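Local coordinates for flagellar motor switch protein FliG (Thermotoga maritima, PDB 5TDY) that probably forms part of the switch complex at the base of the flagellar basal body, which contacts chemotaxis proteins and the motor components that determine the direction of flagellar rotation, at residues Val14-Leu19 with Val41-Ile46. Residues are numbered along the deposited sequence; the frame is centred on the assembly and turned at random.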
ATOM      1  N   VAL B  14       7.365  -1.019  -6.659  1.00 11.97           N
ATOM      2  CA  VAL B  14       7.522  -1.355  -5.250  1.00 11.63           C
ATOM      3  C   VAL B  14       6.348  -2.203  -4.774  1.00 13.89           C
ATOM      4  O   VAL B  14       6.528  -3.184  -4.035  1.00 11.41           O
ATOM      5  CB  VAL B  14       7.697  -0.074  -4.406  1.00 14.40           C
ATOM      6  CG1 VAL B  14       7.582  -0.383  -2.898  1.00 13.91           C
ATOM      7  CG2 VAL B  14       9.052   0.600  -4.717  1.00 15.39           C
ATOM      8  N   LEU B  15       5.131  -1.873  -5.220  1.00 10.96           N
ATOM      9  CA  LEU B  15       3.971  -2.638  -4.778  1.00 15.14           C
ATOM     10  C   LEU B  15       4.054  -4.075  -5.266  1.00 14.96           C
ATOM     11  O   LEU B  15       3.809  -5.017  -4.496  1.00 10.99           O
ATOM     12  CB  LEU B  15       2.672  -1.978  -5.262  1.00 17.90           C
ATOM     13  CG  LEU B  15       1.335  -2.557  -4.777  1.00 17.38           C
ATOM     14  CD1 LEU B  15       1.166  -2.297  -3.292  1.00 15.74           C
ATOM     15  CD2 LEU B  15       0.183  -1.945  -5.545  1.00 17.72           C
ATOM     16  N   LEU B  16       4.413  -4.270  -6.540  1.00 10.82           N
ATOM     17  CA  LEU B  16       4.461  -5.632  -7.065  1.00 11.51           C
ATOM     18  C   LEU B  16       5.597  -6.433  -6.437  1.00 10.07           C
ATOM     19  O   LEU B  16       5.464  -7.641  -6.233  1.00 13.70           O
ATOM     20  CB  LEU B  16       4.575  -5.611  -8.590  1.00 12.60           C
ATOM     21  CG  LEU B  16       3.325  -5.044  -9.287  1.00 11.19           C
ATOM     22  CD1 LEU B  16       3.613  -4.804 -10.749  1.00 14.51           C
ATOM     23  CD2 LEU B  16       2.117  -5.991  -9.113  1.00 10.60           C
ATOM     24  N   VAL B  17       6.736  -5.798  -6.149  1.00 11.30           N
ATOM     25  CA  VAL B  17       7.794  -6.517  -5.442  1.00 10.01           C
ATOM     26  C   VAL B  17       7.305  -6.937  -4.063  1.00 12.21           C
ATOM     27  O   VAL B  17       7.510  -8.079  -3.637  1.00 12.20           O
ATOM     28  CB  VAL B  17       9.075  -5.667  -5.374  1.00 12.05           C
ATOM     29  CG1 VAL B  17      10.034  -6.200  -4.300  1.00 16.18           C
ATOM     30  CG2 VAL B  17       9.790  -5.665  -6.745  1.00 10.18           C
ATOM     31  N   ALA B  18       6.596  -6.042  -3.373  1.00 11.17           N
ATOM     32  CA  ALA B  18       6.077  -6.337  -2.036  1.00 15.24           C
ATOM     33  C   ALA B  18       5.066  -7.471  -2.048  1.00 15.54           C
ATOM     34  O   ALA B  18       4.909  -8.177  -1.043  1.00 13.62           O
ATOM     35  CB  ALA B  18       5.431  -5.081  -1.436  1.00 16.08           C
ATOM     36  N   LEU B  19       4.343  -7.640  -3.155  1.00 14.60           N
ATOM     37  CA  LEU B  19       3.389  -8.732  -3.237  1.00 13.52           C
ATOM     38  C   LEU B  19       4.083 -10.088  -3.361  1.00 14.78           C
ATOM     39  O   LEU B  19       3.501 -11.107  -2.985  1.00 13.49           O
ATOM     40  CB  LEU B  19       2.438  -8.495  -4.415  1.00 12.90           C
ATOM     41  CG  LEU B  19       1.220  -7.605  -4.124  1.00 18.72           C
ATOM     42  CD1 LEU B  19       0.614  -7.063  -5.414  1.00 13.94           C
ATOM     43  CD2 LEU B  19       0.175  -8.353  -3.329  1.00 13.70           C
ATOM     44  N   VAL B  41      10.185  -4.217 -16.866  1.00 15.10           N
ATOM     45  CA  VAL B  41      11.416  -3.444 -17.006  1.00 15.98           C
ATOM     46  C   VAL B  41      11.618  -2.535 -15.798  1.00 17.13           C
ATOM     47  O   VAL B  41      12.741  -2.380 -15.303  1.00 16.16           O
ATOM     48  CB  VAL B  41      11.407  -2.649 -18.329  1.00 21.07           C
ATOM     49  CG1 VAL B  41      12.464  -1.553 -18.306  1.00 21.17           C
ATOM     50  CG2 VAL B  41      11.665  -3.591 -19.519  1.00 22.62           C
ATOM     51  N   GLU B  42      10.546  -1.906 -15.306  1.00 18.01           N
ATOM     52  CA  GLU B  42      10.681  -1.100 -14.094  1.00 18.29           C
ATOM     53  C   GLU B  42      11.031  -1.971 -12.894  1.00 15.94           C
ATOM     54  O   GLU B  42      11.849  -1.582 -12.053  1.00 14.41           O
ATOM     55  CB  GLU B  42       9.396  -0.319 -13.814  1.00 20.98           C
ATOM     56  CG  GLU B  42       9.227   0.915 -14.675  1.00 32.87           C
ATOM     57  CD  GLU B  42      10.214   2.021 -14.325  1.00 33.58           C
ATOM     58  OE1 GLU B  42      10.369   2.339 -13.115  1.00 32.66           O
ATOM     59  OE2 GLU B  42      10.844   2.554 -15.270  1.00 43.50           O
ATOM     60  N   ILE B  43      10.395  -3.135 -12.776  1.00 14.59           N
ATOM     61  CA  ILE B  43      10.733  -4.036 -11.677  1.00 13.10           C
ATOM     62  C   ILE B  43      12.187  -4.477 -11.773  1.00 14.14           C
ATOM     63  O   ILE B  43      12.899  -4.537 -10.761  1.00 14.00           O
ATOM     64  CB  ILE B  43       9.768  -5.234 -11.662  1.00 13.89           C
ATOM     65  CG1 ILE B  43       8.345  -4.711 -11.393  1.00 12.41           C
ATOM     66  CG2 ILE B  43      10.207  -6.270 -10.608  1.00 10.87           C
ATOM     67  CD1 ILE B  43       7.285  -5.770 -11.554  1.00 15.53           C
ATOM     68  N   ALA B  44      12.663  -4.763 -12.993  1.00 12.38           N
ATOM     69  CA  ALA B  44      13.994  -5.347 -13.152  1.00 14.78           C
ATOM     70  C   ALA B  44      15.083  -4.384 -12.716  1.00 13.58           C
ATOM     71  O   ALA B  44      16.115  -4.813 -12.194  1.00 15.68           O
ATOM     72  CB  ALA B  44      14.223  -5.775 -14.603  1.00 13.51           C
ATOM     73  N   ASN B  45      14.846  -3.086 -12.880  1.00 17.47           N
ATOM     74  CA  ASN B  45      15.795  -2.044 -12.531  1.00 16.91           C
ATOM     75  C   ASN B  45      15.426  -1.325 -11.237  1.00 21.94           C
ATOM     76  O   ASN B  45      15.836  -0.178 -11.045  1.00 18.09           O
ATOM     77  CB  ASN B  45      15.893  -1.038 -13.679  1.00 18.50           C
ATOM     78  CG  ASN B  45      16.420  -1.670 -14.947  1.00 24.90           C
ATOM     79  OD1 ASN B  45      17.599  -2.018 -15.032  1.00 28.71           O
ATOM     80  ND2 ASN B  45      15.545  -1.849 -15.932  1.00 20.62           N
ATOM     81  N   ILE B  46      14.664  -1.969 -10.347  1.00 18.60           N
ATOM     82  CA  ILE B  46      14.172  -1.274  -9.163  1.00 17.88           C
ATOM     83  C   ILE B  46      15.283  -1.069  -8.143  1.00 19.59           C
ATOM     84  O   ILE B  46      15.244  -0.113  -7.357  1.00 18.74           O
ATOM     85  CB  ILE B  46      12.971  -2.023  -8.551  1.00 14.45           C
ATOM     86  CG1 ILE B  46      12.222  -1.128  -7.560  1.00 18.20           C
ATOM     87  CG2 ILE B  46      13.407  -3.284  -7.844  1.00 17.36           C
ATOM     88  CD1 ILE B  46      11.010  -1.822  -6.930  1.00 16.56           C
TER
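Ile43 and Ile46 carry the apolar seam between the C-terminal turn of helix 33-44, with the chain just beyond it, and the face of helix 8-19 formed by Val14, Leu16 and Val17. The backbones come nearest at Val17 and Ile43, whose CA atoms are 7.3 Å apart. Val17 CG2 serves both isoleucines: set beside its own backbone N, it lies 3.9 Å from Ile43 CG2, the two side chains running antiparallel, side by side, and it also meets Ile46 tip to tip. Ile43 has CG1 beside its backbone N (chi1 -63°) and an extended second torsion, which carries CD1 across Leu16 at about a right angle, 3.9 Å from Leu16 CD1 and nearly as close to Leu16 CB. Ile46, just past the helix end, has CG1 anti to the backbone N (chi1 -165°), a setting that leaves CG2 wedged between the backbone N and C. Its extended second torsion sends CD1 across Val14, 3.8 Å from Val14 CG2 and 3.7 Å from Val14 N.

At the helix end Asn45, the first residue to leave helical angles, folds back on the last turn: its ND2 donates to Val41 O at 2.9 Å, a bent bond (138°) approaching from above the carbonyl plane, while Asn45 N uses the same oxygen.

This joins two helices of the FliG N-terminal domain. Ala13 also touches both isoleucines, Arg10 holds Ile46 O, helix 21-28 packs on Leu16 and Ile43 through Val27 and Met28, and helix 51-66 meets Val14 through Val57.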